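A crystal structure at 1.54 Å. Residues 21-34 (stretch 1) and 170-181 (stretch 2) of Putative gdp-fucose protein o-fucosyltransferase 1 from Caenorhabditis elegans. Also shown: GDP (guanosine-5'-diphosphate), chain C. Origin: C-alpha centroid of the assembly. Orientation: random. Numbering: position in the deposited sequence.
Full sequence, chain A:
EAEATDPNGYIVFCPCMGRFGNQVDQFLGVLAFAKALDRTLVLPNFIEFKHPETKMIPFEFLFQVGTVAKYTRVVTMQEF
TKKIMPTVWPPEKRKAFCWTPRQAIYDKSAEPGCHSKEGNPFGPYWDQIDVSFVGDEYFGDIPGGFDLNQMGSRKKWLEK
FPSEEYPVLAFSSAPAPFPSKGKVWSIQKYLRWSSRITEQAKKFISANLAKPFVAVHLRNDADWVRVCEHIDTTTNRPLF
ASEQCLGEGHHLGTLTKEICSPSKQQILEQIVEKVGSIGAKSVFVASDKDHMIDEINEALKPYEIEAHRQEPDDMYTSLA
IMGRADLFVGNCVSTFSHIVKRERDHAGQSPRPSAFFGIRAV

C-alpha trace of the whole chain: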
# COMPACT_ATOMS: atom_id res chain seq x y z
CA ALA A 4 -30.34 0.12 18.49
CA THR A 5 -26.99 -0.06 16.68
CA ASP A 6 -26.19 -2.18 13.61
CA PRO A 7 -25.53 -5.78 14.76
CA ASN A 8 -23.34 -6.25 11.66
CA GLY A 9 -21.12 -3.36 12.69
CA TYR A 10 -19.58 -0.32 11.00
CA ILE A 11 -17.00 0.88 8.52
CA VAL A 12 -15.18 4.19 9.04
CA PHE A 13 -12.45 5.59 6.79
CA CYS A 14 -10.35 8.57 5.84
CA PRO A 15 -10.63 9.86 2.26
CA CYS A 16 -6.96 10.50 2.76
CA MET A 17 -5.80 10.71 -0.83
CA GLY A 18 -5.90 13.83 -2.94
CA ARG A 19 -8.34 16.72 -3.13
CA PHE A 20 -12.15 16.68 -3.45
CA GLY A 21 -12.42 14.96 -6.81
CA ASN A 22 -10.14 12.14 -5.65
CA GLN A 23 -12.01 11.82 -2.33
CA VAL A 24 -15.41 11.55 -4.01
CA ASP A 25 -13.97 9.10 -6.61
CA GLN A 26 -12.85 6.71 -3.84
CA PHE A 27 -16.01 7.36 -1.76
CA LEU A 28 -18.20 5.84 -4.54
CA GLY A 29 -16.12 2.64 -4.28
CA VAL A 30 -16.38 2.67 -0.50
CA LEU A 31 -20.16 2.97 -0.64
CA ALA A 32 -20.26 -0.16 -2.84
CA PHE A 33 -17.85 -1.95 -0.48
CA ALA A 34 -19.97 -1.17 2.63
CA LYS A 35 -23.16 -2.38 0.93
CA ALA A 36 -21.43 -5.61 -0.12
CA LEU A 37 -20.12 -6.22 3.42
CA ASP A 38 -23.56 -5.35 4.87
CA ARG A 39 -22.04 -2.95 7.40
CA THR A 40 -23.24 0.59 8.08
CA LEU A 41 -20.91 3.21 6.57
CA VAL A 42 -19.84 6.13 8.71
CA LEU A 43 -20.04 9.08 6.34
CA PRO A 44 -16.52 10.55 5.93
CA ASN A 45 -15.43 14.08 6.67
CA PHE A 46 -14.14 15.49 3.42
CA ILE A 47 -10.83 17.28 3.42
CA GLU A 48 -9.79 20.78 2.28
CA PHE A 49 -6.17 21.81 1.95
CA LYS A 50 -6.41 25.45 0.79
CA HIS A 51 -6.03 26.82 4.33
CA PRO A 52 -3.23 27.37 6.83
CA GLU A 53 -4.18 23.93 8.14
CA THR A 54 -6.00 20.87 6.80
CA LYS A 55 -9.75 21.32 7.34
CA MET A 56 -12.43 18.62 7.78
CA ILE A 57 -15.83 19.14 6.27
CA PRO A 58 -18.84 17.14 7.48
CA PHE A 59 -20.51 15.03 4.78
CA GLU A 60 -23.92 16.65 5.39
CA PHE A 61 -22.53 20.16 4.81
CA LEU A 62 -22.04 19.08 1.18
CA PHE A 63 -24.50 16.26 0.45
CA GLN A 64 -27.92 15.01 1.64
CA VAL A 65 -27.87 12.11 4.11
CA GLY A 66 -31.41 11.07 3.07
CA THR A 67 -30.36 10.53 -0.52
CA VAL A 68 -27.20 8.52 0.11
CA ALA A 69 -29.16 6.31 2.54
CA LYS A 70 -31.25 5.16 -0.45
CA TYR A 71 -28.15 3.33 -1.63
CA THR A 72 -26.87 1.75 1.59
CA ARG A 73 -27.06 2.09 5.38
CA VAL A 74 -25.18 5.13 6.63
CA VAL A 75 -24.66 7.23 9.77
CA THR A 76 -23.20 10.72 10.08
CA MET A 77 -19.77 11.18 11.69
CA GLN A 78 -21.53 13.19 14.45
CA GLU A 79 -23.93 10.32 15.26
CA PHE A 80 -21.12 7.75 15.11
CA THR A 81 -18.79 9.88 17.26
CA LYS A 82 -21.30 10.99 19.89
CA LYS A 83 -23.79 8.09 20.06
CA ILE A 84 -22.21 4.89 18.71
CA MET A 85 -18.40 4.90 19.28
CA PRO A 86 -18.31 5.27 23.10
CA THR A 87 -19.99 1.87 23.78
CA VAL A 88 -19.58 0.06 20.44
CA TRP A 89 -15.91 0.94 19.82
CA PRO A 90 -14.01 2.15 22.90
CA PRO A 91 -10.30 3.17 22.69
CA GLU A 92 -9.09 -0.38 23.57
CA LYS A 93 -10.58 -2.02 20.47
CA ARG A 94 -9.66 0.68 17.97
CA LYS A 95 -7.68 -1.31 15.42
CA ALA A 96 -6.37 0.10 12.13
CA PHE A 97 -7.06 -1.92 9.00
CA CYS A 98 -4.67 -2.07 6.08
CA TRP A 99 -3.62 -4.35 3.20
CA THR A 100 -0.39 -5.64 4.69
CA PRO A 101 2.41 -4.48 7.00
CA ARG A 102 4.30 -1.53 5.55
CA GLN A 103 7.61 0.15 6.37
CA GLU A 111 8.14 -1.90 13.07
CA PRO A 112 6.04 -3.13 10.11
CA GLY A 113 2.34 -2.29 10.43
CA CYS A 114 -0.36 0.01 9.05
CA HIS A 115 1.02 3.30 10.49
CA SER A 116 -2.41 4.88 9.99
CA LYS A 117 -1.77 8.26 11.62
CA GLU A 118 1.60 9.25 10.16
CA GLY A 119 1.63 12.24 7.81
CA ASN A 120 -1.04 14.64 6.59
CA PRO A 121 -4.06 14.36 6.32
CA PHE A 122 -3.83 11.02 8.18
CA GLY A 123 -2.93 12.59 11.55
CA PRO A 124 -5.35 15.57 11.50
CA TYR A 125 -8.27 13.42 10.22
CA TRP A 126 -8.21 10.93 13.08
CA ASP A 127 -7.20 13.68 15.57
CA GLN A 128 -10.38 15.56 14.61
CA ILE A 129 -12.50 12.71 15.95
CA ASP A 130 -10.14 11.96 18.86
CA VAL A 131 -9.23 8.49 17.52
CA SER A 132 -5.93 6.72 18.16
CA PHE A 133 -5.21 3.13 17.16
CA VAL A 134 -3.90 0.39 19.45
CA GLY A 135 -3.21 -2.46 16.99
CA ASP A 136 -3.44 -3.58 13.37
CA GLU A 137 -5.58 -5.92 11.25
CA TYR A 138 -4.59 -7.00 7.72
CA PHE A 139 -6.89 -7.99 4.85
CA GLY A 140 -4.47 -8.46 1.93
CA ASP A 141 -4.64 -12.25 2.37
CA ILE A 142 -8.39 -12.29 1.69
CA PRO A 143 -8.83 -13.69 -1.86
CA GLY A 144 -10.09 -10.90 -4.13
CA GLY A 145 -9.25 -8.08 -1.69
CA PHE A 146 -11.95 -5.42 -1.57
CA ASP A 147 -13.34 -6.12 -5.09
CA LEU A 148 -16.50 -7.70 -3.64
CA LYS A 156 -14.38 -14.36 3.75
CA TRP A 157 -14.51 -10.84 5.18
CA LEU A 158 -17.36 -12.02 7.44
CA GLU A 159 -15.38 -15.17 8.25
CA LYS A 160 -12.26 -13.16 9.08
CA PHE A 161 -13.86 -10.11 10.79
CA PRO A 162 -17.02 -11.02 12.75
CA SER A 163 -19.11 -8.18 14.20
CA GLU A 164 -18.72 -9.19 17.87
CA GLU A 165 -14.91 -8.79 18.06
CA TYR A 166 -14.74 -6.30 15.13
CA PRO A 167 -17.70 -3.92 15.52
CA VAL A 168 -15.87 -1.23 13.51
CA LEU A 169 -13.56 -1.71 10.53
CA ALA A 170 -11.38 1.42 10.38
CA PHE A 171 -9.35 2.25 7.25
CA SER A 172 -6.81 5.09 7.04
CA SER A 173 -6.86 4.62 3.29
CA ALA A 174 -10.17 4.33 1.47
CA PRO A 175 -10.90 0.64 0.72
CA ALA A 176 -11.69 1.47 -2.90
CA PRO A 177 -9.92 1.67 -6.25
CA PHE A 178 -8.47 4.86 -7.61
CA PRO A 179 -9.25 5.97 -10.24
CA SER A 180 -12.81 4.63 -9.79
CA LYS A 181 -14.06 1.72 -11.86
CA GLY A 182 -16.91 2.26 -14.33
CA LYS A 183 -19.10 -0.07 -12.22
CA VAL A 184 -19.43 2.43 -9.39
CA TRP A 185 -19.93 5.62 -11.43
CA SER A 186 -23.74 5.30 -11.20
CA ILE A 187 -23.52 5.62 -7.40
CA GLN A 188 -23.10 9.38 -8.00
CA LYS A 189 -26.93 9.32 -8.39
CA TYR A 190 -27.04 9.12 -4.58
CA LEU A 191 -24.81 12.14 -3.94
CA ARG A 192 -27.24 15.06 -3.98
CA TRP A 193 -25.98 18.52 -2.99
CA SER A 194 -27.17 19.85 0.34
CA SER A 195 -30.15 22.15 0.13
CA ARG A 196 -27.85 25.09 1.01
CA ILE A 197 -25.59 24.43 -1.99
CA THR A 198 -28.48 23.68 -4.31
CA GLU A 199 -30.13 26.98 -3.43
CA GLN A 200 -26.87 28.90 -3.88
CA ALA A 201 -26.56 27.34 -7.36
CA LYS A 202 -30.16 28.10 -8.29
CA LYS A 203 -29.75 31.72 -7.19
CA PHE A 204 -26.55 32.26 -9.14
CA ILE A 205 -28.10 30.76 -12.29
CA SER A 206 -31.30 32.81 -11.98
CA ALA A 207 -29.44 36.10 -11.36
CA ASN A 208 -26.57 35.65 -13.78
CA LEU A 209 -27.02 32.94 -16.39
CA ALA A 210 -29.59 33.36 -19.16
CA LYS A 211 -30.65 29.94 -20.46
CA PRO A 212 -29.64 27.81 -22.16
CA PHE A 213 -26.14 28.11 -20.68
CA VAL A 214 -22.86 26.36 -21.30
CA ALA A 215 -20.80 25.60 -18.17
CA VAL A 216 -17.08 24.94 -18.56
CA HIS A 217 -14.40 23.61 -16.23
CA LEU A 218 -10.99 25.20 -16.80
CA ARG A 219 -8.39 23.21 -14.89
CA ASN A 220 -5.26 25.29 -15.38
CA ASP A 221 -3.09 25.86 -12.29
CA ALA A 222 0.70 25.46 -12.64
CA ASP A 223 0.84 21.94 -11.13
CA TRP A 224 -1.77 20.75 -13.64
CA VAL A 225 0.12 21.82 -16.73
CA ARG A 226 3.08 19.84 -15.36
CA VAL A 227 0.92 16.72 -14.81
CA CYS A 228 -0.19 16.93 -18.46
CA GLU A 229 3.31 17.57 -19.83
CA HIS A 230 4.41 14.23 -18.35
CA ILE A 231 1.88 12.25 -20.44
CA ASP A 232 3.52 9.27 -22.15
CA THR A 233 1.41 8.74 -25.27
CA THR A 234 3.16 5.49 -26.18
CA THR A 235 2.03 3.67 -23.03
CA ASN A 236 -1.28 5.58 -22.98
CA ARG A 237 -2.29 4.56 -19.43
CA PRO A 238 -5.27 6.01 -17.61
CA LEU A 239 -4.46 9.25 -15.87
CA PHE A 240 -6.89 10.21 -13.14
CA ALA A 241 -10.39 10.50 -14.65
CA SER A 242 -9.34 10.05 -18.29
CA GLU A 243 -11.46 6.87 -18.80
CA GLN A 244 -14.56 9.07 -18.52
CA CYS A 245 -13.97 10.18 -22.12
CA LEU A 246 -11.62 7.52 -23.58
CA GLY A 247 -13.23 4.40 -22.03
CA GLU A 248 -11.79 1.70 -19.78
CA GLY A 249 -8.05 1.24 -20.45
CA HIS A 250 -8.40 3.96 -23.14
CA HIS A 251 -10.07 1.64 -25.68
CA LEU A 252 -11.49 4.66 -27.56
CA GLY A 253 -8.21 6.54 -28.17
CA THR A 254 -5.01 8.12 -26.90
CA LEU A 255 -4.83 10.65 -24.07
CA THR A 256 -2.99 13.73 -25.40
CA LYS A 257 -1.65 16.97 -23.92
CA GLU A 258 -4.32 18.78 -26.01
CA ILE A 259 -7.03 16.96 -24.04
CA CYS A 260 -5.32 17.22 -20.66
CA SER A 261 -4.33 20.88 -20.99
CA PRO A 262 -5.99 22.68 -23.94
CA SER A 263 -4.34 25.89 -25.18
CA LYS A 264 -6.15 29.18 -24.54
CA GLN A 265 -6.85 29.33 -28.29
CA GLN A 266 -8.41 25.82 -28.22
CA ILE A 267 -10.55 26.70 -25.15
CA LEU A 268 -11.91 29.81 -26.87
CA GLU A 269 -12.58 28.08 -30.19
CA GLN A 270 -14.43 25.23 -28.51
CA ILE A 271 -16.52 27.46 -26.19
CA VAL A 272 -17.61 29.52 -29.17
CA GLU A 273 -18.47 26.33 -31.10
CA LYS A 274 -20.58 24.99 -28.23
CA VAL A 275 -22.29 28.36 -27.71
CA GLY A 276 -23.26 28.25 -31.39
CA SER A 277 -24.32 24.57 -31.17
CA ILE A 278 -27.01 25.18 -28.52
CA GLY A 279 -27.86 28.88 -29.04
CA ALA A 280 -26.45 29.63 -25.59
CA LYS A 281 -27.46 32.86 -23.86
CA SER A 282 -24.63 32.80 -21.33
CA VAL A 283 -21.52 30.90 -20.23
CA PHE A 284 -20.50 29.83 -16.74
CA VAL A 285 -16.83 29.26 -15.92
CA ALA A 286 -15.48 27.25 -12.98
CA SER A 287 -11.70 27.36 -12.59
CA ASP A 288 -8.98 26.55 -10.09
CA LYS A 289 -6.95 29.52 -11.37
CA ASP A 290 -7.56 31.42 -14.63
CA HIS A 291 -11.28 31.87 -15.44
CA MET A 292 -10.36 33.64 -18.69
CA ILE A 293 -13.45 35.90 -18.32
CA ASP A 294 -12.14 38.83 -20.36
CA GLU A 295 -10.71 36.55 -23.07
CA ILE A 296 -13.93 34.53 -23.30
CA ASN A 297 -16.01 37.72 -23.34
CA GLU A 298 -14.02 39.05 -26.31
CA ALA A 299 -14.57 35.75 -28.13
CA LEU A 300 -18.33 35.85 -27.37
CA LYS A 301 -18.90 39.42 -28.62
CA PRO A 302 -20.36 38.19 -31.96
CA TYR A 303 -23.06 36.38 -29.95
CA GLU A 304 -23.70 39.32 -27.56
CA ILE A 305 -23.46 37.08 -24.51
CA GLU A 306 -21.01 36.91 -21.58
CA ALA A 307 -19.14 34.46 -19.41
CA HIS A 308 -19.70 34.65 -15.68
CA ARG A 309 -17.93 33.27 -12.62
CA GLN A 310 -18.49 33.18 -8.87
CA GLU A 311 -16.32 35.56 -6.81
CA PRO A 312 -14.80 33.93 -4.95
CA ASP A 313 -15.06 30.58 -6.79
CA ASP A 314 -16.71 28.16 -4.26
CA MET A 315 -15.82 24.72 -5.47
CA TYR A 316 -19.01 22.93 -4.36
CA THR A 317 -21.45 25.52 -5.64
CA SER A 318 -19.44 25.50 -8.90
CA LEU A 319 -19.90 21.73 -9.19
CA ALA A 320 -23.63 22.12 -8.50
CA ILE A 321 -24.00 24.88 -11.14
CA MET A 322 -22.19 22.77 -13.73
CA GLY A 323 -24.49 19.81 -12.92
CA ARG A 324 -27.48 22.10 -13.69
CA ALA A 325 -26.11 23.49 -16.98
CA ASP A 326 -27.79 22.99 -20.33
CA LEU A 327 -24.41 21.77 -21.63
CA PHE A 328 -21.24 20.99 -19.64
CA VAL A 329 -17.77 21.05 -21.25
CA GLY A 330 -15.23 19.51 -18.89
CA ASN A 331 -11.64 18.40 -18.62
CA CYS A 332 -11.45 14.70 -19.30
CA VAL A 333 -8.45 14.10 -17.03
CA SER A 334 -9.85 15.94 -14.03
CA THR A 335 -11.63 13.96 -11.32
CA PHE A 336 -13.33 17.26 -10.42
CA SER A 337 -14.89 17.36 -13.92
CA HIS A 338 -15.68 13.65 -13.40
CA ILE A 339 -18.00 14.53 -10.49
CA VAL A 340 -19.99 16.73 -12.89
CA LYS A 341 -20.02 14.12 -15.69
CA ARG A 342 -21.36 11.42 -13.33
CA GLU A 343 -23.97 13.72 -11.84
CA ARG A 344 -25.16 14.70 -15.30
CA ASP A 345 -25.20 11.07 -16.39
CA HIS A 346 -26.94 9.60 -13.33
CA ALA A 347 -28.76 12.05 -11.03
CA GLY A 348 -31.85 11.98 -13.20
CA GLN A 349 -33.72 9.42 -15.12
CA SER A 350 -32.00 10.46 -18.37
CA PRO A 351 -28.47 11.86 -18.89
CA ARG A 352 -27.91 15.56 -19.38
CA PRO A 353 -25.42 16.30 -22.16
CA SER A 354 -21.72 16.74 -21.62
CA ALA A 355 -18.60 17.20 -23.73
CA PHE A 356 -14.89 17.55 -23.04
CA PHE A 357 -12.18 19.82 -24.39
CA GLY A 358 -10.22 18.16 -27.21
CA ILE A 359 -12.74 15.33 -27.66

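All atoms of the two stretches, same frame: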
# COMPACT_ATOMS: atom_id res chain seq x y z
N GLY A 21 -12.07 15.90 -5.75
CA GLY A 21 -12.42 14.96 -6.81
C GLY A 21 -11.90 13.56 -6.53
O GLY A 21 -12.60 12.59 -6.78
N ASN A 22 -10.68 13.46 -6.02
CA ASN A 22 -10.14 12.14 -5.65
C ASN A 22 -10.91 11.50 -4.49
O ASN A 22 -11.17 10.28 -4.49
CB ASN A 22 -8.65 12.23 -5.22
CG ASN A 22 -7.68 12.60 -6.36
OD1 ASN A 22 -6.47 12.63 -6.12
ND2 ASN A 22 -8.18 12.90 -7.56
N GLN A 23 -11.34 12.32 -3.52
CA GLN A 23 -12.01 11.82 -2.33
C GLN A 23 -13.38 11.27 -2.71
O GLN A 23 -13.78 10.19 -2.24
CB GLN A 23 -12.20 12.94 -1.33
CG GLN A 23 -10.87 13.43 -0.75
CD GLN A 23 -11.03 14.73 -0.02
OE1 GLN A 23 -12.07 14.99 0.61
NE2 GLN A 23 -10.00 15.60 -0.12
N VAL A 24 -14.10 12.01 -3.56
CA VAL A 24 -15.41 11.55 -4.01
C VAL A 24 -15.26 10.29 -4.86
O VAL A 24 -16.04 9.36 -4.73
CB VAL A 24 -16.17 12.65 -4.79
CG1 VAL A 24 -17.47 12.11 -5.38
CG2 VAL A 24 -16.47 13.82 -3.85
N ASP A 25 -14.23 10.25 -5.72
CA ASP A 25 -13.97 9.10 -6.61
C ASP A 25 -13.80 7.81 -5.79
O ASP A 25 -14.41 6.77 -6.11
CB ASP A 25 -12.74 9.42 -7.47
CG ASP A 25 -12.76 8.71 -8.79
OD1 ASP A 25 -13.84 8.65 -9.42
OD2 ASP A 25 -11.70 8.22 -9.20
N GLN A 26 -13.04 7.89 -4.70
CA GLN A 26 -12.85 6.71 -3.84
C GLN A 26 -14.10 6.46 -3.00
O GLN A 26 -14.46 5.31 -2.76
CB GLN A 26 -11.62 6.89 -2.95
CG GLN A 26 -10.31 6.72 -3.71
CD GLN A 26 -9.15 6.47 -2.76
OE1 GLN A 26 -8.77 7.35 -2.01
NE2 GLN A 26 -8.60 5.25 -2.78
N PHE A 27 -14.79 7.52 -2.58
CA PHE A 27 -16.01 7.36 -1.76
C PHE A 27 -17.10 6.52 -2.45
O PHE A 27 -17.73 5.69 -1.82
CB PHE A 27 -16.51 8.77 -1.36
CG PHE A 27 -17.79 8.79 -0.60
CD1 PHE A 27 -18.02 7.95 0.49
CD2 PHE A 27 -18.76 9.73 -0.93
CE1 PHE A 27 -19.24 8.01 1.20
CE2 PHE A 27 -19.96 9.80 -0.21
CZ PHE A 27 -20.20 8.92 0.85
N LEU A 28 -17.27 6.70 -3.77
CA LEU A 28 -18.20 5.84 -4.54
C LEU A 28 -17.86 4.37 -4.37
O LEU A 28 -18.75 3.54 -4.16
CB LEU A 28 -18.16 6.20 -6.02
CG LEU A 28 -18.54 7.64 -6.34
CD1 LEU A 28 -18.47 7.80 -7.86
CD2 LEU A 28 -19.90 7.99 -5.80
N GLY A 29 -16.58 4.03 -4.49
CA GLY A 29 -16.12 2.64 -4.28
C GLY A 29 -16.34 2.16 -2.86
O GLY A 29 -16.72 1.01 -2.63
N VAL A 30 -16.15 3.05 -1.90
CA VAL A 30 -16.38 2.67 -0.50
C VAL A 30 -17.85 2.40 -0.21
O VAL A 30 -18.19 1.47 0.52
CB VAL A 30 -15.77 3.67 0.52
CG1 VAL A 30 -16.00 3.13 1.93
CG2 VAL A 30 -14.26 3.90 0.27
N LEU A 31 -18.73 3.21 -0.79
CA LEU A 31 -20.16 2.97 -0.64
C LEU A 31 -20.53 1.56 -1.12
O LEU A 31 -21.25 0.85 -0.42
CB LEU A 31 -20.94 4.03 -1.42
CG LEU A 31 -21.10 5.36 -0.68
CD1 LEU A 31 -21.41 6.49 -1.65
CD2 LEU A 31 -22.19 5.31 0.38
N ALA A 32 -20.00 1.18 -2.28
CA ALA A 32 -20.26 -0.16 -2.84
C ALA A 32 -19.71 -1.26 -1.92
O ALA A 32 -20.37 -2.29 -1.67
CB ALA A 32 -19.68 -0.27 -4.23
N PHE A 33 -18.50 -1.03 -1.41
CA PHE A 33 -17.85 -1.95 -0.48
C PHE A 33 -18.67 -2.17 0.79
O PHE A 33 -18.87 -3.32 1.22
CB PHE A 33 -16.45 -1.41 -0.17
CG PHE A 33 -15.67 -2.21 0.86
CD1 PHE A 33 -15.15 -3.46 0.53
CD2 PHE A 33 -15.41 -1.70 2.13
CE1 PHE A 33 -14.40 -4.19 1.46
CE2 PHE A 33 -14.66 -2.43 3.07
CZ PHE A 33 -14.16 -3.67 2.72
N ALA A 34 -19.17 -1.09 1.40
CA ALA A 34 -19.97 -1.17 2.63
C ALA A 34 -21.26 -1.94 2.39
O ALA A 34 -21.65 -2.76 3.22
CB ALA A 34 -20.27 0.22 3.19
N ALA A 170 -11.88 0.06 10.57
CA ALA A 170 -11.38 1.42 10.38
C ALA A 170 -10.21 1.45 9.42
O ALA A 170 -9.20 0.82 9.66
CB ALA A 170 -10.99 2.02 11.72
N PHE A 171 -10.35 2.20 8.33
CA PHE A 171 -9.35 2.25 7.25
C PHE A 171 -8.74 3.65 7.12
O PHE A 171 -9.46 4.63 6.91
CB PHE A 171 -10.01 1.89 5.92
CG PHE A 171 -10.67 0.54 5.87
CD1 PHE A 171 -12.02 0.38 6.25
CD2 PHE A 171 -9.99 -0.57 5.36
CE1 PHE A 171 -12.64 -0.85 6.17
CE2 PHE A 171 -10.61 -1.80 5.28
CZ PHE A 171 -11.92 -1.96 5.69
N SER A 172 -7.42 3.77 7.23
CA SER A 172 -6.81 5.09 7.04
C SER A 172 -6.67 5.43 5.56
O SER A 172 -6.56 6.60 5.19
CB SER A 172 -5.47 5.25 7.76
OG SER A 172 -5.33 6.59 8.23
N SER A 173 -6.72 4.40 4.72
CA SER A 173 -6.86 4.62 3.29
C SER A 173 -8.16 4.02 2.80
O SER A 173 -8.51 2.90 3.15
CB SER A 173 -5.69 4.00 2.53
OG SER A 173 -4.55 4.82 2.67
N ALA A 174 -8.87 4.76 1.95
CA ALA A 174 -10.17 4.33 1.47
C ALA A 174 -10.08 2.94 0.86
O ALA A 174 -9.23 2.73 -0.03
CB ALA A 174 -10.70 5.33 0.46
N PRO A 175 -10.94 1.99 1.29
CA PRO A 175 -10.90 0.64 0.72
C PRO A 175 -11.63 0.57 -0.62
O PRO A 175 -12.67 -0.10 -0.77
CB PRO A 175 -11.60 -0.22 1.79
CG PRO A 175 -12.52 0.71 2.47
CD PRO A 175 -11.82 2.05 2.48
N ALA A 176 -11.07 1.29 -1.59
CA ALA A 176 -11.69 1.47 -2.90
C ALA A 176 -10.63 1.75 -3.94
O ALA A 176 -9.61 2.37 -3.64
CB ALA A 176 -12.65 2.64 -2.87
N PRO A 177 -10.87 1.34 -5.19
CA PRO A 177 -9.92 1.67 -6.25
C PRO A 177 -9.81 3.16 -6.53
O PRO A 177 -10.74 3.94 -6.27
CB PRO A 177 -10.52 1.00 -7.49
CG PRO A 177 -11.33 -0.09 -6.97
CD PRO A 177 -11.89 0.39 -5.66
N PHE A 178 -8.65 3.55 -7.04
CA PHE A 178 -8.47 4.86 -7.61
C PHE A 178 -7.57 4.74 -8.82
O PHE A 178 -6.52 4.12 -8.72
CB PHE A 178 -7.84 5.84 -6.63
CG PHE A 178 -7.59 7.19 -7.23
CD1 PHE A 178 -8.63 8.11 -7.33
CD2 PHE A 178 -6.37 7.49 -7.81
CE1 PHE A 178 -8.43 9.37 -7.93
CE2 PHE A 178 -6.14 8.75 -8.40
CZ PHE A 178 -7.19 9.69 -8.47
N PRO A 179 -7.96 5.32 -9.95
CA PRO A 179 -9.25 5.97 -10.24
C PRO A 179 -10.43 4.99 -10.13
O PRO A 179 -10.23 3.77 -10.20
CB PRO A 179 -9.07 6.42 -11.71
CG PRO A 179 -7.57 6.55 -11.85
CD PRO A 179 -7.06 5.38 -11.12
N SER A 180 -11.64 5.51 -9.94
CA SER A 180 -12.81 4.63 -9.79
C SER A 180 -13.06 3.78 -11.03
O SER A 180 -12.78 4.19 -12.17
CB SER A 180 -14.07 5.45 -9.51
OG SER A 180 -14.28 6.39 -10.55
N LYS A 181 -13.64 2.61 -10.79
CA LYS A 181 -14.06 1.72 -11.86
C LYS A 181 -15.41 2.13 -12.40
O LYS A 181 -16.28 2.60 -11.65
CB LYS A 181 -14.10 0.28 -11.36
CG LYS A 181 -12.76 -0.21 -10.81
CD LYS A 181 -12.69 -1.72 -10.69
CE LYS A 181 -11.33 -2.14 -10.14
NZ LYS A 181 -11.03 -3.59 -10.32
PB GDP C . -8.24 16.87 -10.11
O1B GDP C . -8.86 17.97 -10.88
O2B GDP C . -8.48 15.33 -10.21
O3B GDP C . -7.02 17.34 -9.10
O3A GDP C . -9.44 17.28 -8.95
PA GDP C . -9.29 17.15 -7.24
O1A GDP C . -10.88 17.86 -7.15
O2A GDP C . -8.95 16.02 -6.63
O5' GDP C . -7.96 18.35 -7.30
C5' GDP C . -8.73 19.33 -7.65
C4' GDP C . -8.77 20.55 -7.09
O4' GDP C . -8.31 21.82 -7.35
C3' GDP C . -10.11 20.64 -6.72
O3' GDP C . -10.87 20.09 -5.26
C2' GDP C . -10.53 22.64 -5.94
O2' GDP C . -10.00 22.56 -4.69
C1' GDP C . -9.55 23.04 -7.03
N9 GDP C . -10.25 23.15 -8.10
C8 GDP C . -10.10 22.16 -9.63
N7 GDP C . -11.06 22.89 -10.08
C5 GDP C . -11.74 23.85 -9.59
C6 GDP C . -13.00 25.04 -9.77
O6 GDP C . -13.43 24.90 -10.81
N1 GDP C . -13.02 25.57 -8.83
C2 GDP C . -12.55 25.73 -7.69
N2 GDP C . -12.74 26.34 -6.93
N3 GDP C . -11.38 24.87 -7.07
C4 GDP C . -11.06 23.96 -8.15
O HOH W 1 -13.57 3.96 -6.23
O HOH W 2 -7.62 6.96 0.51

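A helix packs against an irregular, proline-rich segment, in a contact that is hydrogen-bonded toward one end and apolar toward the other, with the two backbones nearest where two small residues, Gly29 and Ala176, meet. Residues 21-34 are helical throughout, whereas stretch 2 leaves its strand after Phe171 and continues as loop; the CA atoms of Gly29 and Ala176 are 4.8 Å apart. Gly29 permits this approach: a CB there would lie 2.7 Å from Ala176 CB, a clash.

Near the hydrogen-bonded end, Asp25 uses both carboxylate oxygens on Ser180. Ser180 OG donates to Asp25 OD1 (2.6 Å) and Ser180 N donates to Asp25 OD2 (2.8 Å), so a short acidic side chain fixes side chain and backbone together. Gln26, longer and amide-tipped, reaches a loop carbonyl: its NE2 donates to Ala176 O at 3.2 Å. The buried Phe178 ring lies beside Asn22, Asp25 and Gln26, with Gln26 CG 3.9 Å from Phe178 CB. A water bridges Gln26 OE1 and Ala174 N, another Asp25 O and Pro177 O.

Farther along, Val30 CG2 lies 3.7 Å from Ala176 CB and 3.8 Å from Pro175 CD, its branched side chain filling space beside compact neighbors. Phe33 completes the apolar end: Pro175 CB sits over its face, 4.3 Å from the ring centroid, and its edge points toward the face of Phe171, with planes at 81°.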